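Local coordinates for protein AlkD2 (Streptococcus mutans, PDB 6M9M) that is of unknown function but binds inosine-5'-monophosphate and belongs to the HEAT-like repeat family of DNA glycosylases, at residues 125-130 against 162-167; 64-69 against 96-101; 45-50 against 72-77. One frame throughout, in Å; residues are numbered along the deposited sequence.

Overall arrangement
The chain is an all-helical solenoid of HEAT-like repeats, and the three contacts join helices that lie apart in sequence. From the N terminus, contact 3 opens at 45-50 and contact 2 at 64-69. Contact 3 then closes at 72-77 and contact 2 at 96-101, so the two loops cross. Together they tie helix 36-47 to 69-79 and the end of 52-65 to 85-102; they touch where Phe98 meets Leu72 and Ser66 meets Met75. Contact 1 follows in series, linking helix 120-129 to 159-175. Gly129 and Leu130 also pack against Asp96, and Leu130 against Cys99, which brings contacts 1 and 2 together.

Contact 1: 125-130 against 162-167; sequences AATEGL and RKSVGN
Ser164 projects from helix 159-175 toward Thr127 and Glu128 on helix 120-129, a small polar join between two helices of the HEAT-like repeat solenoid. The short axes approach to 8.8 Å at an angle of 34°, and the backbones are nearest at Ser164 and Glu128, whose CA atoms are 5.6 Å apart. Along 162-167, the first residue to reach across is Ser164. Its OG, anti to its own backbone N (chi1 -177°), enters between the two side chains opposite and gives its proton to Glu128 OE1 at 2.8 Å. It arrives on the anti lone pair of that carboxylate oxygen, the one turned away from OE2. The Glu128 chain bends at chi2 (74°), which swings the carboxylate round to the serine, and OE1 also takes part in a salt bridge with Arg131. This side chain is about 8 Å from the bound inosinic acid. On the other flank Thr127 OG1 lies 2.8 Å from Ser164 OG, and it also hydrogen-bonds the carbonyl of Arg124, a turn back in its own helix. Thr127 and Ser164 are each modelled in two conformers, and this network belongs to one of them. Next comes Val165, whose CB points away from helix 120-129 and which also packs on Leu153 and Val197. Beyond the hydroxyls the join turns apolar: Val165 CG2 meets the methyl Thr127 CG2 at 4.3 Å.

Contact 2: 64-69 against 96-101; sequences YLSKDK and DEFCKK
Tyr64 and Glu97 pass across each other at an angle, the planes of ring and carboxylate 78° apart. The tyrosine offers its CD1 edge, with Glu97 OE2 close to the ring plane at 3.8 Å. Glu97 CG lies beside Tyr64 CD1, and its CD beside both CD1 and CE1. Ser66 is set differently against Phe98: its hydroxyl comes in at the ring edge, near the ring plane, and its OG rests 3.2 Å from Phe98 CB. The OG sits between the backbone N and the carbonyl carbon of its own residue (chi1 59°), where it also hydrogen-bonds the carbonyl of Gly63. Phe98 thus packs against a hydroxyl already bonded back to the last turn of helix 52-65. The third side chain, Lys101, is bent at chi2 and chi3, and its NZ binds Tyr64 O at 2.9 Å. The ammonium lies in the carbonyl plane, on a lone pair, with a C=O...N angle of 128°. A carbonyl at the C-terminal end of helix 52-65 is thereby given a charged donor, probably well matched to the partial negative charge of that helix end. The chain then makes a type I turn from Leu65 to Asp68, the N-cap of helix 69-79. Around the join, helix 21-32 packs on Tyr64 and supplies Tyr31, whose hydroxyl is a weak second partner of Lys101, while helix 69-79 packs on Ser66 and Phe98.

Contact 3: 45-50 against 72-77; sequences LAYQSD and LIFMRD
Tyr47 of helix 36-47 meets Phe74 of helix 69-79; the backbones stay well apart, and the nearest CA atoms, those of Tyr47 and Met75, are 10.7 Å from each other. The join is therefore made by the two long aromatic side chains, each directed at the other helix. From Tyr47 CB, which points toward 72-77, the chain runs with CG anti to the backbone N (chi1 -172°). CG itself is still 4.4 Å from Phe74 CE2. The touching is done one atom farther on: CD2 lies 3.7 Å from Phe74 CE2 and 4.0 Å from Phe74 CZ. Next along the same side of the ring, CE2 is 4.1 Å from Phe74 CE2, and the contact fades there. At the tip, Tyr47 OH leaves the phenylalanine behind and makes a weak hydrogen bond to Asp82. The ring planes are almost perpendicular, at 89°, with centroids 5.8 Å apart. Phe74 puts its edge forward, with Tyr47 CD2 near its plane, but reaches the tyrosine ring obliquely. Phe74 has further aromatic company in Phe44, edge-to-face, and Phe62, while Tyr47 also packs on Ala58 and Val79. Farther along helix 69-79, Arg76 grips Asp77 side-on in a salt bridge: NE donates to OD1 at 2.9 Å from above the carboxylate plane and NH2 to OD2, both oxygens lying near the guanidinium plane, while NH1 pairs with Glu113. The Tyr47-Phe74 pair joins helix 36-47 to helix 69-79, with helix 52-65 between them in sequence, as part of the apolar packing of helix on helix in a HEAT-like repeat solenoid.

Contact 1: 125-130 against 162-167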
# COMPACT_ATOMS: atom_id res chain seq x y z
N ALA A 125 -4.42 -0.76 0.96
CA ALA A 125 -2.97 -0.63 0.95
C ALA A 125 -2.36 -1.38 -0.22
O ALA A 125 -1.40 -0.90 -0.86
CB ALA A 125 -2.37 -1.12 2.26
N ALA A 126 -2.90 -2.56 -0.54
CA ALA A 126 -2.38 -3.31 -1.68
C ALA A 126 -2.77 -2.67 -3.00
O ALA A 126 -1.93 -2.54 -3.91
CB ALA A 126 -2.88 -4.75 -1.62
N THR A 127 -4.03 -2.27 -3.16
CA THR A 127 -4.44 -1.68 -4.43
C THR A 127 -3.69 -0.38 -4.69
O THR A 127 -3.23 -0.15 -5.81
CB THR A 127 -5.96 -1.45 -4.50
OG1 THR A 127 -6.39 -0.53 -3.48
CG2 THR A 127 -6.72 -2.77 -4.37
N GLU A 128 -3.58 0.48 -3.68
CA GLU A 128 -2.94 1.78 -3.85
C GLU A 128 -1.43 1.67 -3.89
O GLU A 128 -0.77 2.36 -4.67
CB GLU A 128 -3.36 2.70 -2.71
CG GLU A 128 -2.89 4.14 -2.86
CD GLU A 128 -3.64 4.95 -3.91
OE1 GLU A 128 -4.71 4.49 -4.40
OE2 GLU A 128 -3.16 6.06 -4.22
N GLY A 129 -0.86 0.83 -3.04
CA GLY A 129 0.59 0.79 -2.90
C GLY A 129 1.31 0.34 -4.15
O GLY A 129 2.43 0.76 -4.41
N LEU A 130 0.68 -0.51 -4.96
CA LEU A 130 1.29 -0.99 -6.19
C LEU A 130 1.06 -0.06 -7.39
O LEU A 130 1.62 -0.32 -8.46
CB LEU A 130 0.81 -2.41 -6.51
CG LEU A 130 1.63 -3.53 -5.84
CD1 LEU A 130 1.53 -3.48 -4.33
CD2 LEU A 130 1.18 -4.88 -6.40
N ARG A 162 -12.77 1.50 -3.32
CA ARG A 162 -13.23 1.64 -4.70
C ARG A 162 -12.54 2.77 -5.44
O ARG A 162 -12.28 2.67 -6.64
CB ARG A 162 -14.75 1.83 -4.77
CG ARG A 162 -15.55 0.63 -4.32
CD ARG A 162 -17.01 0.74 -4.70
NE ARG A 162 -17.68 1.92 -4.17
CZ ARG A 162 -18.24 2.02 -2.96
NH1 ARG A 162 -18.21 1.01 -2.11
NH2 ARG A 162 -18.84 3.15 -2.60
N LYS A 163 -12.23 3.88 -4.75
CA LYS A 163 -11.52 4.97 -5.42
C LYS A 163 -10.13 4.51 -5.86
O LYS A 163 -9.69 4.83 -6.96
CB LYS A 163 -11.44 6.18 -4.50
CG LYS A 163 -12.79 6.86 -4.32
CD LYS A 163 -12.70 8.07 -3.42
CE LYS A 163 -14.00 8.86 -3.45
NZ LYS A 163 -13.95 10.04 -2.55
N SER A 164 -9.45 3.74 -5.02
CA SER A 164 -8.14 3.20 -5.39
C SER A 164 -8.25 2.21 -6.54
O SER A 164 -7.44 2.22 -7.47
CB SER A 164 -7.51 2.59 -4.15
OG SER A 164 -6.23 2.10 -4.39
N VAL A 165 -9.28 1.36 -6.52
CA VAL A 165 -9.51 0.39 -7.58
C VAL A 165 -9.74 1.10 -8.91
O VAL A 165 -9.11 0.78 -9.92
CB VAL A 165 -10.72 -0.50 -7.22
CG1 VAL A 165 -11.16 -1.36 -8.39
CG2 VAL A 165 -10.39 -1.37 -6.02
N GLY A 166 -10.66 2.05 -8.93
CA GLY A 166 -10.95 2.74 -10.17
C GLY A 166 -9.77 3.51 -10.72
O GLY A 166 -9.51 3.50 -11.92
N ASN A 167 -9.04 4.20 -9.84
CA ASN A 167 -7.87 4.94 -10.29
C ASN A 167 -6.72 4.03 -10.68
O ASN A 167 -5.94 4.39 -11.57
CB ASN A 167 -7.47 5.95 -9.22
CG ASN A 167 -8.40 7.15 -9.20
OD1 ASN A 167 -8.72 7.71 -10.24
ND2 ASN A 167 -8.88 7.51 -8.04

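Contact 2: 64-69 against 96-101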
# COMPACT_ATOMS: atom_id res chain seq x y z
N TYR A 64 10.83 -2.15 5.45
CA TYR A 64 12.19 -2.64 5.23
C TYR A 64 12.43 -3.99 5.89
O TYR A 64 13.27 -4.77 5.42
CB TYR A 64 13.22 -1.61 5.73
CG TYR A 64 13.07 -0.24 5.11
CD1 TYR A 64 12.79 -0.07 3.77
CD2 TYR A 64 13.14 0.89 5.91
CE1 TYR A 64 12.59 1.20 3.23
CE2 TYR A 64 12.98 2.15 5.39
CZ TYR A 64 12.70 2.31 4.06
OH TYR A 64 12.52 3.59 3.59
N LEU A 65 11.73 -4.28 6.99
CA LEU A 65 11.89 -5.48 7.79
C LEU A 65 10.94 -6.60 7.40
O LEU A 65 10.96 -7.67 8.04
CB LEU A 65 11.60 -5.13 9.25
CG LEU A 65 12.57 -4.21 9.97
CD1 LEU A 65 11.87 -3.68 11.22
CD2 LEU A 65 13.87 -4.93 10.31
N SER A 66 10.13 -6.40 6.36
CA SER A 66 8.97 -7.24 6.11
C SER A 66 9.28 -8.63 5.56
O SER A 66 8.33 -9.41 5.41
CB SER A 66 8.00 -6.50 5.18
OG SER A 66 8.62 -6.16 3.96
N LYS A 67 10.54 -8.98 5.32
CA LYS A 67 10.88 -10.39 5.10
C LYS A 67 10.50 -11.25 6.30
O LYS A 67 10.19 -12.44 6.15
CB LYS A 67 12.37 -10.53 4.78
CG LYS A 67 12.87 -11.94 4.52
CD LYS A 67 14.37 -11.89 4.29
CE LYS A 67 14.97 -13.26 4.09
NZ LYS A 67 16.45 -13.18 3.89
N ASP A 68 10.50 -10.67 7.49
CA ASP A 68 10.06 -11.35 8.70
C ASP A 68 8.53 -11.41 8.69
O ASP A 68 7.86 -10.37 8.74
CB ASP A 68 10.58 -10.60 9.93
CG ASP A 68 10.25 -11.29 11.23
OD1 ASP A 68 9.24 -12.01 11.32
OD2 ASP A 68 11.01 -11.07 12.21
N LYS A 69 7.98 -12.61 8.59
CA LYS A 69 6.54 -12.79 8.48
C LYS A 69 5.79 -12.18 9.66
O LYS A 69 4.65 -11.74 9.48
CB LYS A 69 6.21 -14.28 8.37
CG LYS A 69 6.67 -14.92 7.06
CD LYS A 69 6.46 -16.43 7.05
CE LYS A 69 6.93 -17.06 5.75
NZ LYS A 69 8.41 -17.13 5.65
N ASP A 96 4.28 -2.06 -0.77
CA ASP A 96 5.02 -2.08 -2.03
C ASP A 96 6.47 -2.45 -1.79
O ASP A 96 7.08 -3.17 -2.59
CB ASP A 96 4.90 -0.72 -2.71
CG ASP A 96 5.41 -0.71 -4.13
OD1 ASP A 96 5.14 -1.67 -4.87
OD2 ASP A 96 6.05 0.29 -4.51
N GLU A 97 7.06 -1.97 -0.68
CA GLU A 97 8.44 -2.30 -0.34
C GLU A 97 8.60 -3.80 -0.13
O GLU A 97 9.58 -4.40 -0.60
CB GLU A 97 8.86 -1.52 0.91
CG GLU A 97 10.27 -1.77 1.38
CD GLU A 97 11.32 -1.26 0.45
OE1 GLU A 97 11.04 -0.26 -0.25
OE2 GLU A 97 12.45 -1.82 0.44
N PHE A 98 7.68 -4.43 0.60
CA PHE A 98 7.72 -5.88 0.75
C PHE A 98 7.74 -6.56 -0.62
O PHE A 98 8.57 -7.46 -0.88
CB PHE A 98 6.50 -6.39 1.54
CG PHE A 98 6.36 -7.88 1.44
CD1 PHE A 98 7.22 -8.70 2.12
CD2 PHE A 98 5.42 -8.46 0.59
CE1 PHE A 98 7.15 -10.07 1.99
CE2 PHE A 98 5.37 -9.83 0.45
CZ PHE A 98 6.23 -10.64 1.16
N CYS A 99 6.83 -6.15 -1.51
CA CYS A 99 6.71 -6.81 -2.81
C CYS A 99 7.96 -6.60 -3.65
O CYS A 99 8.40 -7.53 -4.34
CB CYS A 99 5.47 -6.30 -3.55
SG CYS A 99 3.89 -6.71 -2.79
N LYS A 100 8.52 -5.39 -3.61
CA LYS A 100 9.75 -5.11 -4.35
C LYS A 100 10.90 -5.97 -3.87
O LYS A 100 11.70 -6.46 -4.68
CB LYS A 100 10.08 -3.62 -4.18
CG LYS A 100 11.35 -3.13 -4.83
CD LYS A 100 11.56 -1.63 -4.52
CE LYS A 100 12.81 -1.09 -5.19
NZ LYS A 100 12.98 0.37 -4.97
N LYS A 101 11.02 -6.15 -2.55
CA LYS A 101 12.15 -6.88 -1.99
C LYS A 101 12.07 -8.36 -2.30
O LYS A 101 13.07 -8.98 -2.67
CB LYS A 101 12.22 -6.65 -0.48
CG LYS A 101 12.66 -5.25 -0.07
CD LYS A 101 13.90 -5.28 0.82
CE LYS A 101 13.60 -4.70 2.20
NZ LYS A 101 14.85 -4.45 2.98

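Contact 3: 45-50 against 72-77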
# COMPACT_ATOMS: atom_id res chain seq x y z
N LEU A 45 8.38 -0.19 19.15
CA LEU A 45 8.28 0.87 20.15
C LEU A 45 7.86 2.18 19.50
O LEU A 45 7.00 2.90 20.03
CB LEU A 45 9.61 1.04 20.89
CG LEU A 45 9.53 1.98 22.10
CD1 LEU A 45 8.59 1.46 23.18
CD2 LEU A 45 10.95 2.19 22.64
N ALA A 46 8.43 2.51 18.34
CA ALA A 46 8.06 3.75 17.67
C ALA A 46 6.60 3.72 17.22
O ALA A 46 5.93 4.76 17.23
CB ALA A 46 8.99 3.99 16.48
N TYR A 47 6.09 2.56 16.81
CA TYR A 47 4.71 2.47 16.34
C TYR A 47 3.71 2.73 17.47
O TYR A 47 2.57 3.10 17.19
CB TYR A 47 4.44 1.13 15.61
CG TYR A 47 3.06 1.18 14.97
CD1 TYR A 47 2.82 2.01 13.88
CD2 TYR A 47 2.00 0.47 15.50
CE1 TYR A 47 1.56 2.14 13.35
CE2 TYR A 47 0.73 0.59 14.95
CZ TYR A 47 0.51 1.44 13.90
OH TYR A 47 -0.75 1.57 13.37
N GLN A 48 4.13 2.61 18.72
CA GLN A 48 3.24 2.96 19.82
C GLN A 48 3.18 4.45 20.11
O GLN A 48 2.36 4.87 20.94
CB GLN A 48 3.65 2.22 21.08
CG GLN A 48 3.26 0.77 21.02
CD GLN A 48 1.80 0.58 20.59
OE1 GLN A 48 0.88 1.10 21.23
NE2 GLN A 48 1.59 -0.13 19.46
N SER A 49 3.98 5.26 19.44
CA SER A 49 3.98 6.69 19.70
C SER A 49 2.61 7.30 19.41
O SER A 49 1.93 6.92 18.46
CB SER A 49 5.02 7.35 18.81
OG SER A 49 5.02 8.76 18.97
N ASP A 50 2.23 8.28 20.23
CA ASP A 50 1.06 9.10 19.95
C ASP A 50 1.38 10.24 18.97
O ASP A 50 0.50 11.06 18.69
CB ASP A 50 0.41 9.62 21.23
CG ASP A 50 1.30 10.51 22.05
OD1 ASP A 50 2.40 10.86 21.58
OD2 ASP A 50 0.89 10.85 23.19
N LEU A 72 5.32 -8.59 8.69
CA LEU A 72 4.33 -8.46 7.63
C LEU A 72 2.91 -8.67 8.15
O LEU A 72 1.99 -7.94 7.76
CB LEU A 72 4.67 -9.41 6.49
CG LEU A 72 3.80 -9.31 5.26
CD1 LEU A 72 3.91 -7.95 4.61
CD2 LEU A 72 4.13 -10.41 4.27
N ILE A 73 2.70 -9.65 9.04
CA ILE A 73 1.39 -9.86 9.65
C ILE A 73 0.97 -8.64 10.47
O ILE A 73 -0.19 -8.23 10.45
CB ILE A 73 1.37 -11.14 10.49
CG1 ILE A 73 1.42 -12.39 9.60
CG2 ILE A 73 0.17 -11.18 11.43
CD1 ILE A 73 1.72 -13.68 10.36
N PHE A 74 1.90 -8.06 11.23
CA PHE A 74 1.57 -6.86 12.00
C PHE A 74 1.15 -5.71 11.09
O PHE A 74 0.19 -4.98 11.39
CB PHE A 74 2.74 -6.49 12.89
CG PHE A 74 2.44 -5.44 13.92
CD1 PHE A 74 1.93 -5.79 15.16
CD2 PHE A 74 2.67 -4.11 13.66
CE1 PHE A 74 1.66 -4.83 16.12
CE2 PHE A 74 2.40 -3.14 14.63
CZ PHE A 74 1.90 -3.51 15.85
N MET A 75 1.83 -5.55 9.95
CA MET A 75 1.41 -4.56 8.97
C MET A 75 -0.01 -4.85 8.48
O MET A 75 -0.87 -3.96 8.42
CB MET A 75 2.37 -4.58 7.78
CG MET A 75 3.76 -4.03 8.03
SD MET A 75 4.96 -4.43 6.74
CE MET A 75 4.12 -3.87 5.27
N ARG A 76 -0.25 -6.10 8.09
CA ARG A 76 -1.53 -6.50 7.50
C ARG A 76 -2.68 -6.29 8.46
O ARG A 76 -3.75 -5.81 8.06
CB ARG A 76 -1.45 -7.98 7.11
CG ARG A 76 -2.63 -8.52 6.32
CD ARG A 76 -2.57 -10.03 6.15
NE ARG A 76 -2.77 -10.68 7.43
CZ ARG A 76 -2.37 -11.90 7.77
NH1 ARG A 76 -1.73 -12.65 6.89
NH2 ARG A 76 -2.61 -12.34 8.98
N ASP A 77 -2.50 -6.66 9.72
CA ASP A 77 -3.61 -6.77 10.64
C ASP A 77 -3.67 -5.68 11.70
O ASP A 77 -4.74 -5.46 12.26
CB ASP A 77 -3.57 -8.12 11.37
CG ASP A 77 -3.87 -9.29 10.46
OD1 ASP A 77 -4.34 -9.08 9.32
OD2 ASP A 77 -3.62 -10.43 10.91